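Insecticidal protein (Brevibacillus laterosporus, PDB 7ML9) is active against western corn rootworm, probably by forming a beta-barrel pore in membranes, as a member of the epsilon-toxin/MTX2 family of aerolysin-type toxins. Local coordinates at residues A[37-42]-A[227-232]; A[41-46]-A[246-251]; A[128-133]-A[204-209]; A[157-160]-A[165-168]. All blocks are in the same frame, centred on the assembly; numbering follows the deposited sequence. Where two conformers were deposited one is given.

Contact 1 (A[37-42]-A[227-232]). With EDO (1,2-ethanediol), chain H.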
loop_
_atom_site.group_PDB
_atom_site.type_symbol
_atom_site.label_atom_id
_atom_site.label_comp_id
_atom_site.label_asym_id
_atom_site.label_seq_id
_atom_site.Cartn_x
_atom_site.Cartn_y
_atom_site.Cartn_z
ATOM N N ARG A 37 4.105 -7.558 -30.548
ATOM C CA ARG A 37 3.153 -7.646 -31.655
ATOM C C ARG A 37 2.713 -6.263 -32.138
ATOM O O ARG A 37 2.472 -6.071 -33.336
ATOM C CB ARG A 37 1.935 -8.477 -31.242
ATOM C CG ARG A 37 2.270 -9.940 -30.884
ATOM C CD ARG A 37 1.077 -10.658 -30.266
ATOM N NE ARG A 37 1.473 -11.989 -29.820
ATOM C CZ ARG A 37 1.276 -12.471 -28.596
ATOM N NH1 ARG A 37 0.654 -11.733 -27.672
ATOM N NH2 ARG A 37 1.691 -13.704 -28.302
ATOM N N GLU A 38 2.579 -5.291 -31.225
ATOM C CA GLU A 38 2.165 -3.943 -31.630
ATOM C C GLU A 38 3.215 -3.296 -32.515
ATOM O O GLU A 38 2.893 -2.719 -33.558
ATOM C CB GLU A 38 1.907 -3.047 -30.407
ATOM C CG GLU A 38 0.823 -3.536 -29.498
ATOM C CD GLU A 38 -0.559 -3.134 -29.963
ATOM O OE1 GLU A 38 -0.656 -2.404 -30.974
ATOM O OE2 GLU A 38 -1.545 -3.540 -29.307
ATOM N N ASP A 39 4.482 -3.369 -32.102
ATOM C CA ASP A 39 5.562 -2.786 -32.891
ATOM C C ASP A 39 5.646 -3.446 -34.261
ATOM O O ASP A 39 5.799 -2.765 -35.282
ATOM C CB ASP A 39 6.880 -2.937 -32.138
ATOM C CG ASP A 39 8.053 -2.255 -32.839
ATOM O OD1 ASP A 39 7.857 -1.308 -33.631
ATOM O OD2 ASP A 39 9.192 -2.656 -32.568
ATOM N N GLU A 40 5.528 -4.774 -34.297
ATOM C CA GLU A 40 5.526 -5.514 -35.559
ATOM C C GLU A 40 4.451 -4.988 -36.505
ATOM O O GLU A 40 4.751 -4.525 -37.612
ATOM C CB GLU A 40 5.317 -7.000 -35.269
ATOM C CG GLU A 40 5.394 -7.944 -36.483
ATOM C CD GLU A 40 5.313 -9.396 -36.033
ATOM O OE1 GLU A 40 4.179 -9.909 -35.835
ATOM O OE2 GLU A 40 6.382 -10.005 -35.834
ATOM N N ALA A 41 3.188 -5.043 -36.077
ATOM C CA ALA A 41 2.091 -4.631 -36.945
ATOM C C ALA A 41 2.183 -3.151 -37.298
ATOM O O ALA A 41 2.034 -2.773 -38.468
ATOM C CB ALA A 41 0.751 -4.944 -36.282
ATOM N N GLY A 42 2.398 -2.290 -36.295
ATOM C CA GLY A 42 2.448 -0.856 -36.562
ATOM C C GLY A 42 3.521 -0.471 -37.568
ATOM O O GLY A 42 3.298 0.377 -38.439
ATOM N N ALA A 227 12.248 -7.751 -27.044
ATOM C CA ALA A 227 11.030 -8.011 -27.806
ATOM C C ALA A 227 11.376 -8.454 -29.226
ATOM O O ALA A 227 12.153 -7.779 -29.914
ATOM C CB ALA A 227 10.128 -6.774 -27.860
ATOM N N TRP A 228 10.764 -9.551 -29.676
ATOM C CA TRP A 228 11.113 -10.166 -30.959
ATOM C C TRP A 228 9.991 -9.926 -31.954
ATOM O O TRP A 228 8.826 -10.245 -31.679
ATOM C CB TRP A 228 11.412 -11.675 -30.789
ATOM C CG TRP A 228 12.732 -11.885 -30.130
ATOM C CD1 TRP A 228 12.994 -11.852 -28.777
ATOM C CD2 TRP A 228 13.996 -12.086 -30.776
ATOM N NE1 TRP A 228 14.338 -12.016 -28.559
ATOM C CE2 TRP A 228 14.973 -12.164 -29.768
ATOM C CE3 TRP A 228 14.392 -12.209 -32.113
ATOM C CZ2 TRP A 228 16.323 -12.370 -30.054
ATOM C CZ3 TRP A 228 15.729 -12.405 -32.392
ATOM C CH2 TRP A 228 16.679 -12.489 -31.369
ATOM N N ARG A 229 10.345 -9.361 -33.118
ATOM C CA ARG A 229 9.386 -8.985 -34.145
ATOM C C ARG A 229 10.003 -9.243 -35.517
ATOM O O ARG A 229 11.208 -9.072 -35.701
ATOM C CB ARG A 229 9.014 -7.475 -34.100
ATOM C CG ARG A 229 8.200 -7.012 -32.925
ATOM C CD ARG A 229 9.078 -6.559 -31.762
ATOM N NE ARG A 229 9.900 -5.410 -32.093
ATOM C CZ ARG A 229 11.225 -5.435 -32.088
ATOM N NH1 ARG A 229 11.864 -6.561 -31.771
ATOM N NH2 ARG A 229 11.912 -4.349 -32.415
ATOM N N VAL A 230 9.179 -9.617 -36.485
ATOM C CA VAL A 230 9.657 -9.473 -37.856
ATOM C C VAL A 230 9.425 -8.034 -38.277
ATOM O O VAL A 230 8.477 -7.375 -37.830
ATOM C CB VAL A 230 9.004 -10.459 -38.834
ATOM C CG1 VAL A 230 9.544 -11.865 -38.579
ATOM C CG2 VAL A 230 7.487 -10.400 -38.755
ATOM N N SER A 231 10.309 -7.545 -39.137
ATOM C CA SER A 231 10.387 -6.137 -39.500
ATOM C C SER A 231 11.058 -6.035 -40.865
ATOM O O SER A 231 11.672 -7.003 -41.327
ATOM C CB SER A 231 11.165 -5.343 -38.444
ATOM O OG SER A 231 12.561 -5.544 -38.556
ATOM N N PRO A 232 10.943 -4.889 -41.545
ATOM C CA PRO A 232 11.590 -4.782 -42.869
ATOM C C PRO A 232 13.077 -5.083 -42.831
ATOM O O PRO A 232 13.577 -5.811 -43.702
ATOM C CB PRO A 232 11.293 -3.335 -43.280
ATOM C CG PRO A 232 9.967 -3.055 -42.630
ATOM C CD PRO A 232 10.060 -3.741 -41.272
HETATM C C1 EDO H . 12.193 -0.723 -33.102
HETATM O O1 EDO H . 10.849 -0.927 -33.561
HETATM C C2 EDO H . 12.192 0.140 -31.848
HETATM O O2 EDO H . 13.468 0.776 -31.746
HETATM O O HOH W 1 7.709 -4.748 -38.094
#
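R229 of strand 201-229 packs its aliphatic half on E40 of helix 28-48 and turns its charged half to D39. Its CB is 3.9 Å from E40 CB, and CG settles closer, 3.7 Å from the same E40 CB, so methylene meets methylene before any charge is involved. The chain then bends twice (chi2 90°, chi3 63°), which brings NE and NH2 round to D39. NE carries the salt bridge, reaching D39 OD2 at 2.9 Å; NH2 adds a longer, more bent bond to the same oxygen. OD2 lies almost in the guanidinium plane, and the two flat groups are 25° apart. A 1,2-ethanediol, probably from the crystallisation liquor, also donates to OD2, from its O1 at 2.6 Å. D39 OD1 meanwhile forms a salt bridge with K248 NZ of helix 242-252.

One residue on, E40 is extended. Its OE2 takes the backbone N-H of V230 on the anti lone pair, at 2.9 Å, and is also in a salt bridge with R82. Water 1 joins the two backbones, donating to E40 O and to V230 O. Aspartate, short and rigid, suits the nearby guanidinium, whereas the longer glutamate spans to the main chain. With its four touching residues buried, the contact brings two carboxylates inside, each facing basic groups that would be expected to keep it ionised.

Contact 2 (A[41-46]-A[246-251]). With EDO (1,2-ethanediol), chain E; EDO (1,2-ethanediol), chain H.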
loop_
_atom_site.group_PDB
_atom_site.type_symbol
_atom_site.label_atom_id
_atom_site.label_comp_id
_atom_site.label_asym_id
_atom_site.label_seq_id
_atom_site.Cartn_x
_atom_site.Cartn_y
_atom_site.Cartn_z
ATOM N N ALA A 41 3.188 -5.043 -36.077
ATOM C CA ALA A 41 2.091 -4.631 -36.945
ATOM C C ALA A 41 2.183 -3.151 -37.298
ATOM O O ALA A 41 2.034 -2.773 -38.468
ATOM C CB ALA A 41 0.751 -4.944 -36.282
ATOM N N GLY A 42 2.398 -2.290 -36.295
ATOM C CA GLY A 42 2.448 -0.856 -36.562
ATOM C C GLY A 42 3.521 -0.471 -37.568
ATOM O O GLY A 42 3.298 0.377 -38.439
ATOM N N THR A 43 4.703 -1.077 -37.461
ATOM C CA THR A 43 5.809 -0.722 -38.346
ATOM C C THR A 43 5.526 -1.133 -39.797
ATOM O O THR A 43 5.822 -0.374 -40.730
ATOM C CB THR A 43 7.094 -1.366 -37.830
ATOM O OG1 THR A 43 7.422 -0.811 -36.538
ATOM C CG2 THR A 43 8.248 -1.114 -38.785
ATOM N N PHE A 44 4.965 -2.330 -40.007
ATOM C CA PHE A 44 4.559 -2.723 -41.359
ATOM C C PHE A 44 3.427 -1.846 -41.874
ATOM O O PHE A 44 3.359 -1.561 -43.074
ATOM C CB PHE A 44 4.128 -4.188 -41.385
ATOM C CG PHE A 44 5.278 -5.149 -41.381
ATOM C CD1 PHE A 44 6.333 -4.992 -42.269
ATOM C CD2 PHE A 44 5.317 -6.197 -40.481
ATOM C CE1 PHE A 44 7.407 -5.870 -42.257
ATOM C CE2 PHE A 44 6.385 -7.077 -40.461
ATOM C CZ PHE A 44 7.428 -6.915 -41.342
ATOM N N ASN A 45 2.534 -1.409 -40.988
ATOM C CA ASN A 45 1.453 -0.538 -41.422
ATOM C C ASN A 45 1.982 0.786 -41.943
ATOM O O ASN A 45 1.420 1.343 -42.892
ATOM C CB ASN A 45 0.454 -0.317 -40.290
ATOM C CG ASN A 45 -0.389 -1.527 -40.043
ATOM O OD1 ASN A 45 -0.398 -2.464 -40.852
ATOM N ND2 ASN A 45 -1.124 -1.525 -38.937
ATOM N N GLU A 46 3.052 1.314 -41.336
ATOM C CA GLU A 46 3.688 2.502 -41.891
ATOM C C GLU A 46 4.367 2.174 -43.213
ATOM O O GLU A 46 4.281 2.952 -44.171
ATOM C CB GLU A 46 4.713 3.089 -40.909
ATOM C CG GLU A 46 4.073 3.644 -39.595
ATOM C CD GLU A 46 5.060 4.347 -38.668
ATOM O OE1 GLU A 46 6.295 4.274 -38.879
ATOM O OE2 GLU A 46 4.588 4.977 -37.688
ATOM N N LEU A 246 8.799 -0.063 -25.932
ATOM C CA LEU A 246 7.691 0.618 -25.260
ATOM C C LEU A 246 7.697 2.112 -25.565
ATOM O O LEU A 246 6.644 2.704 -25.794
ATOM C CB LEU A 246 7.755 0.389 -23.744
ATOM C CG LEU A 246 6.690 1.145 -22.934
ATOM C CD1 LEU A 246 5.291 0.581 -23.187
ATOM C CD2 LEU A 246 7.023 1.134 -21.431
ATOM N N THR A 247 8.873 2.735 -25.561
ATOM C CA THR A 247 8.942 4.160 -25.850
ATOM C C THR A 247 8.330 4.463 -27.210
ATOM O O THR A 247 7.542 5.405 -27.352
ATOM C CB THR A 247 10.393 4.634 -25.780
ATOM O OG1 THR A 247 10.921 4.348 -24.480
ATOM C CG2 THR A 247 10.514 6.145 -26.060
ATOM N N LYS A 248 8.629 3.624 -28.207
ATOM C CA LYS A 248 8.097 3.837 -29.547
ATOM C C LYS A 248 6.590 3.656 -29.570
ATOM O O LYS A 248 5.857 4.492 -30.121
ATOM C CB LYS A 248 8.777 2.863 -30.526
ATOM C CG LYS A 248 8.231 2.938 -31.946
ATOM C CD LYS A 248 9.008 1.999 -32.869
ATOM C CE LYS A 248 8.501 2.136 -34.309
ATOM N NZ LYS A 248 8.992 0.991 -35.122
ATOM N N CYS A 249 6.108 2.567 -28.960
ATOM C CA CYS A 249 4.695 2.229 -29.012
ATOM C C CYS A 249 3.845 3.286 -28.311
ATOM O O CYS A 249 2.750 3.622 -28.787
ATOM C CB CYS A 249 4.497 0.851 -28.384
ATOM S SG CYS A 249 4.889 -0.482 -29.595
ATOM N N GLN A 250 4.348 3.836 -27.202
ATOM C CA GLN A 250 3.621 4.900 -26.508
ATOM C C GLN A 250 3.624 6.197 -27.311
ATOM O O GLN A 250 2.598 6.883 -27.381
ATOM C CB GLN A 250 4.217 5.106 -25.118
ATOM C CG GLN A 250 3.868 3.927 -24.200
ATOM C CD GLN A 250 4.303 4.129 -22.749
ATOM O OE1 GLN A 250 5.350 4.709 -22.470
ATOM N NE2 GLN A 250 3.498 3.622 -21.825
ATOM N N GLN A 251 4.753 6.529 -27.951
ATOM C CA GLN A 251 4.794 7.689 -28.840
ATOM C C GLN A 251 3.811 7.543 -30.003
ATOM O O GLN A 251 3.122 8.506 -30.372
ATOM C CB GLN A 251 6.227 7.886 -29.340
ATOM C CG GLN A 251 6.448 9.138 -30.173
ATOM C CD GLN A 251 7.890 9.271 -30.606
ATOM O OE1 GLN A 251 8.366 8.532 -31.467
ATOM N NE2 GLN A 251 8.592 10.202 -30.011
HETATM C C1 EDO E . 0.214 5.826 -36.333
HETATM O O1 EDO E . 0.376 5.819 -34.915
HETATM C C2 EDO E . 1.579 6.088 -36.949
HETATM O O2 EDO E . 2.179 4.820 -37.222
HETATM C C1 EDO H . 12.193 -0.723 -33.102
HETATM O O1 EDO H . 10.849 -0.927 -33.561
HETATM C C2 EDO H . 12.192 0.140 -31.848
HETATM O O2 EDO H . 13.468 0.776 -31.746
HETATM O O HOH W 2 8.156 3.027 -37.477
#
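K248 and T43 meet through a single direct hydrogen bond: K248 NZ donates to T43 OG1 at 2.8 Å, with the two side chains crossing at about a right angle. Lysine suits this place because its long chain is fully extended, CG anti to the backbone N (chi1 176°), and carries the ammonium from helix 242-252 across to helix 28-48. The threonine hydroxyl stands beside its own backbone N (chi1 -64°), where it also bonds to D39 O one turn earlier. As it accepts from the lysine, its proton can go to that carbonyl.

The charge on NZ is answered outside the two segments, by the D39 carboxylate, while E46 OE2 pairs with K252; E46 OE1 and K248 NZ are 5.7 Å apart, too far for direct contact.

Small molecules add further bonds. Water 2 donates to E46 OE1 at 2.6 Å and accepts only a weak bond from K248 NZ. A 1,2-ethanediol O1 takes another bond from NZ at 3.1 Å. Nearby, C249 packs on L35, E38 and D39 of helix 28-48, but between segments 41-46 and 246-251 hardly any apolar surface meets. There one ammonium gathers a hydroxyl and small polar molecules, a surface cross-link that probably depends on the lysine staying protonated.

Contact 3 (A[128-133]-A[204-209])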
loop_
_atom_site.group_PDB
_atom_site.type_symbol
_atom_site.label_atom_id
_atom_site.label_comp_id
_atom_site.label_asym_id
_atom_site.label_seq_id
_atom_site.Cartn_x
_atom_site.Cartn_y
_atom_site.Cartn_z
ATOM N N PRO A 128 -2.349 6.590 40.106
ATOM C CA PRO A 128 -1.743 5.342 39.640
ATOM C C PRO A 128 -1.485 5.429 38.142
ATOM O O PRO A 128 -1.926 6.356 37.457
ATOM C CB PRO A 128 -2.795 4.277 39.970
ATOM C CG PRO A 128 -3.760 4.945 40.917
ATOM C CD PRO A 128 -3.729 6.399 40.581
ATOM N N GLU A 129 -0.734 4.456 37.637
ATOM C CA GLU A 129 -0.682 4.236 36.199
ATOM C C GLU A 129 -1.934 3.500 35.753
ATOM O O GLU A 129 -2.416 2.595 36.437
ATOM C CB GLU A 129 0.559 3.432 35.827
ATOM C CG GLU A 129 1.821 4.214 36.039
ATOM C CD GLU A 129 3.056 3.390 35.790
ATOM O OE1 GLU A 129 2.936 2.147 35.715
ATOM O OE2 GLU A 129 4.148 3.987 35.682
ATOM N N PHE A 130 -2.483 3.908 34.621
ATOM C CA PHE A 130 -3.563 3.153 34.020
ATOM C C PHE A 130 -2.990 2.363 32.848
ATOM O O PHE A 130 -1.858 2.599 32.415
ATOM C CB PHE A 130 -4.704 4.069 33.591
ATOM C CG PHE A 130 -5.381 4.783 34.752
ATOM C CD1 PHE A 130 -4.922 6.014 35.187
ATOM C CD2 PHE A 130 -6.482 4.215 35.384
ATOM C CE1 PHE A 130 -5.539 6.674 36.240
ATOM C CE2 PHE A 130 -7.117 4.866 36.452
ATOM C CZ PHE A 130 -6.637 6.094 36.875
ATOM N N ASN A 131 -3.763 1.392 32.368
ATOM C CA ASN A 131 -3.278 0.490 31.331
ATOM C C ASN A 131 -4.440 0.031 30.467
ATOM O O ASN A 131 -5.612 0.157 30.837
ATOM C CB ASN A 131 -2.560 -0.728 31.927
ATOM C CG ASN A 131 -3.531 -1.765 32.482
ATOM O OD1 ASN A 131 -4.106 -2.575 31.738
ATOM N ND2 ASN A 131 -3.707 -1.752 33.803
ATOM N N TYR A 132 -4.103 -0.522 29.303
ATOM C CA TYR A 132 -5.114 -1.096 28.429
ATOM C C TYR A 132 -4.407 -2.128 27.568
ATOM O O TYR A 132 -3.275 -1.904 27.144
ATOM C CB TYR A 132 -5.811 -0.037 27.556
ATOM C CG TYR A 132 -7.187 -0.446 27.102
ATOM C CD1 TYR A 132 -7.369 -1.172 25.929
ATOM C CD2 TYR A 132 -8.314 -0.121 27.851
ATOM C CE1 TYR A 132 -8.636 -1.568 25.524
ATOM C CE2 TYR A 132 -9.577 -0.511 27.447
ATOM C CZ TYR A 132 -9.728 -1.227 26.280
ATOM O OH TYR A 132 -10.977 -1.616 25.888
ATOM N N THR A 133 -5.056 -3.264 27.355
ATOM C CA THR A 133 -4.509 -4.314 26.501
ATOM C C THR A 133 -5.211 -4.205 25.158
ATOM O O THR A 133 -6.420 -4.428 25.053
ATOM C CB THR A 133 -4.688 -5.692 27.127
ATOM O OG1 THR A 133 -3.905 -5.744 28.329
ATOM C CG2 THR A 133 -4.200 -6.787 26.150
ATOM N N VAL A 204 -10.422 9.848 39.614
ATOM C CA VAL A 204 -9.747 9.922 38.321
ATOM C C VAL A 204 -10.264 8.780 37.459
ATOM O O VAL A 204 -10.111 7.612 37.828
ATOM C CB VAL A 204 -8.222 9.836 38.460
ATOM C CG1 VAL A 204 -7.562 10.034 37.087
ATOM C CG2 VAL A 204 -7.729 10.859 39.451
ATOM N N LEU A 205 -10.881 9.114 36.323
ATOM C CA LEU A 205 -11.296 8.140 35.315
ATOM C C LEU A 205 -10.359 8.228 34.118
ATOM O O LEU A 205 -10.017 9.328 33.671
ATOM C CB LEU A 205 -12.726 8.387 34.838
ATOM C CG LEU A 205 -13.901 8.547 35.798
ATOM C CD1 LEU A 205 -15.199 8.617 35.009
ATOM C CD2 LEU A 205 -13.976 7.399 36.729
ATOM N N ALA A 206 -9.957 7.070 33.584
ATOM C CA ALA A 206 -9.004 7.012 32.479
ATOM C C ALA A 206 -9.671 6.413 31.249
ATOM O O ALA A 206 -10.442 5.445 31.350
ATOM C CB ALA A 206 -7.756 6.190 32.839
ATOM N N TYR A 207 -9.375 7.003 30.089
ATOM C CA TYR A 207 -9.884 6.537 28.808
ATOM C C TYR A 207 -8.740 6.458 27.814
ATOM O O TYR A 207 -7.889 7.350 27.765
ATOM C CB TYR A 207 -10.971 7.462 28.260
ATOM C CG TYR A 207 -12.184 7.566 29.138
ATOM C CD1 TYR A 207 -12.201 8.432 30.226
ATOM C CD2 TYR A 207 -13.311 6.808 28.883
ATOM C CE1 TYR A 207 -13.317 8.533 31.037
ATOM C CE2 TYR A 207 -14.437 6.908 29.687
ATOM C CZ TYR A 207 -14.427 7.775 30.765
ATOM O OH TYR A 207 -15.529 7.880 31.580
ATOM N N LEU A 208 -8.707 5.372 27.038
ATOM C CA LEU A 208 -7.743 5.246 25.953
ATOM C C LEU A 208 -8.367 5.837 24.690
ATOM O O LEU A 208 -9.462 5.430 24.285
ATOM C CB LEU A 208 -7.353 3.785 25.723
ATOM C CG LEU A 208 -6.439 3.519 24.518
ATOM C CD1 LEU A 208 -5.046 4.081 24.745
ATOM C CD2 LEU A 208 -6.375 2.021 24.240
ATOM N N ASN A 209 -7.683 6.793 24.080
ATOM C CA ASN A 209 -8.113 7.297 22.783
ATOM C C ASN A 209 -7.488 6.428 21.697
ATOM O O ASN A 209 -6.344 5.980 21.834
ATOM C CB ASN A 209 -7.697 8.759 22.596
ATOM C CG ASN A 209 -8.646 9.740 23.288
ATOM O OD1 ASN A 209 -9.873 9.555 23.309
ATOM N ND2 ASN A 209 -8.077 10.796 23.834
#
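The ring of F130 has A206 CB over one face, 3.3 Å above the plane and displaced from the ring centre, a CH-pi contact whose line to the ring centroid leans 19° from the normal. The methyl sits nearest CG, with F130 CG to A206 CB at 3.4 Å. Farther out along the ring, V204 adds an apolar touch, its CG1 lying 4.0 Å from F130 CE1. The ring of Y132 is met differently: L208 CD2 approaches it obliquely, 3.7 Å from Y132 CD1, and the two side chains cross at about a right angle.

Torsions explain the difference. F130 keeps CG beside its backbone N, which lays the ring along strand 204-209 and flat over the alanine, while Y132 has CG nearly opposite its N (chi1 -156°), which carries the ring past L208, whose CD2 meets CD1, CG and CB. Alanine suits the place under the phenyl because a methyl is small enough to sit this close to the ring face; V204 touches the far part of the phenyl and L208 serves Y132.

No hydrogen bond joins the segments. The strands pass 8.0 Å apart at 37°, and each has its backbone partners elsewhere: F130 with S189 and Y132 with Y187, against V204 with N112 and A206 with A109. Facing through alternate side chains, with N131, T133, L205 and Y207 pointing the other way, is consistent with sandwich-like packing of a curled sheet, as in the elongated beta-rich domains of aerolysin-type toxins.

Contact 4 (A[157-160]-A[165-168])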
loop_
_atom_site.group_PDB
_atom_site.type_symbol
_atom_site.label_atom_id
_atom_site.label_comp_id
_atom_site.label_asym_id
_atom_site.label_seq_id
_atom_site.Cartn_x
_atom_site.Cartn_y
_atom_site.Cartn_z
ATOM N N LYS A 157 6.124 1.499 3.883
ATOM C CA LYS A 157 6.089 2.186 5.167
ATOM C C LYS A 157 5.269 3.462 5.061
ATOM O O LYS A 157 5.301 4.154 4.040
ATOM C CB LYS A 157 7.499 2.518 5.656
ATOM C CG LYS A 157 8.395 1.301 5.798
ATOM C CD LYS A 157 9.870 1.651 5.592
ATOM C CE LYS A 157 10.223 3.040 6.109
ATOM N NZ LYS A 157 9.892 3.206 7.554
ATOM N N PHE A 158 4.541 3.774 6.124
ATOM C CA PHE A 158 3.687 4.942 6.166
ATOM C C PHE A 158 3.703 5.510 7.575
ATOM O O PHE A 158 3.869 4.761 8.545
ATOM C CB PHE A 158 2.246 4.604 5.751
ATOM C CG PHE A 158 1.660 3.413 6.468
ATOM C CD1 PHE A 158 1.989 2.120 6.087
ATOM C CD2 PHE A 158 0.762 3.588 7.510
ATOM C CE1 PHE A 158 1.440 1.023 6.733
ATOM C CE2 PHE A 158 0.207 2.493 8.166
ATOM C CZ PHE A 158 0.547 1.210 7.779
ATOM N N PRO A 159 3.554 6.823 7.720
ATOM C CA PRO A 159 3.448 7.404 9.060
ATOM C C PRO A 159 2.044 7.233 9.611
ATOM O O PRO A 159 1.055 7.203 8.876
ATOM C CB PRO A 159 3.780 8.888 8.838
ATOM C CG PRO A 159 4.078 9.038 7.343
ATOM C CD PRO A 159 3.451 7.856 6.679
ATOM N N ILE A 160 1.968 7.101 10.932
ATOM C CA ILE A 160 0.701 6.955 11.632
ATOM C C ILE A 160 0.656 7.968 12.768
ATOM O O ILE A 160 1.671 8.557 13.144
ATOM C CB ILE A 160 0.498 5.532 12.181
ATOM C CG1 ILE A 160 1.606 5.206 13.181
ATOM C CG2 ILE A 160 0.452 4.512 11.044
ATOM C CD1 ILE A 160 1.292 4.015 14.043
ATOM N N MET A 165 4.730 8.167 14.474
ATOM C CA MET A 165 5.344 6.851 14.412
ATOM C C MET A 165 5.311 6.366 12.969
ATOM O O MET A 165 4.555 6.878 12.137
ATOM C CB MET A 165 4.644 5.838 15.331
ATOM C CG MET A 165 5.510 4.632 15.700
ATOM S SD MET A 165 4.836 3.619 17.044
ATOM C CE MET A 165 5.668 2.052 16.770
ATOM N N GLU A 166 6.150 5.377 12.681
ATOM C CA GLU A 166 6.213 4.746 11.371
ATOM C C GLU A 166 5.720 3.311 11.475
ATOM O O GLU A 166 6.090 2.585 12.403
ATOM C CB GLU A 166 7.641 4.765 10.818
ATOM C CG GLU A 166 7.728 4.569 9.304
ATOM C CD GLU A 166 8.026 5.859 8.544
ATOM O OE1 GLU A 166 9.093 6.466 8.794
ATOM O OE2 GLU A 166 7.200 6.260 7.690
ATOM N N ALA A 167 4.875 2.909 10.525
ATOM C CA ALA A 167 4.378 1.542 10.426
ATOM C C ALA A 167 4.624 1.022 9.012
ATOM O O ALA A 167 4.953 1.786 8.101
ATOM C CB ALA A 167 2.889 1.457 10.774
ATOM N N SER A 168 4.454 -0.287 8.825
ATOM C CA SER A 168 4.752 -0.896 7.533
ATOM C C SER A 168 3.823 -2.075 7.275
ATOM O O SER A 168 3.112 -2.553 8.163
ATOM C CB SER A 168 6.213 -1.342 7.443
ATOM O OG SER A 168 6.432 -2.478 8.254
#
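F158, I160 and A167 form an apolar patch on one face of the two-stranded sheet, with M165 at its margin. The A167 methyl lies over the F158 ring, its CB 4.2 Å from the centroid and 26° off the normal. A167 CB also touches I160 CG2 at 3.9 Å, while I160 CG1 rests 3.8 Å from M165 CB. F158 holds CG between its backbone N and carbonyl carbon (chi1 50°), which folds the ring back over the neighbouring strand. Alanine is small enough to lie beneath it. Beyond the pair, F158 meets the ring of F275, and F158 and I160 both touch I213 of the main sheet.

The backbones are an antiparallel beta hairpin. F158 and A167 form a hydrogen-bonded pair with two short bonds, F158 N to A167 O at 2.8 Å and the return bond from A167 N to F158 O; I160 N donates to M165 O at 2.9 Å, but the return bond is weak. P159, lacking an N-H, loses nothing at its non-hydrogen-bonded position opposite E166. In aerolysin-type toxins a hairpin with such alternation, apolar on one face and largely polar on the other, becomes the membrane-spanning part of the pore; this one is a plausible candidate.

K157, P159, E166 and S168 lie on the opposite face. The K157 chain curls back and crosses E166 at about a right angle; its NZ lies nearest E166 CG, at 3.1 Å, and makes a long salt bridge of 3.6 Å to E166 OE1.

How the contacts relate
Contacts 1 and 2 share helix 28-48 at one end of the elongated molecule and are joined directly, through the D39 carboxylate that serves both; F44 also packs against V230, S231 and P232. Of these neighbours, contact 1 is buried yet strongly charged, and contact 2 is a thin polar link at the surface. Contact 3 lies beyond the chain's centre, its middle about 69 Å from that of contact 1, although strand 201-229 serves both; its chemistry is purely apolar, between what are probably facing layers of a curled sheet. Contact 4, between these ends, is partly buried and alone relies on backbone pairing, dividing an apolar face from one bearing a lysine-glutamate pair.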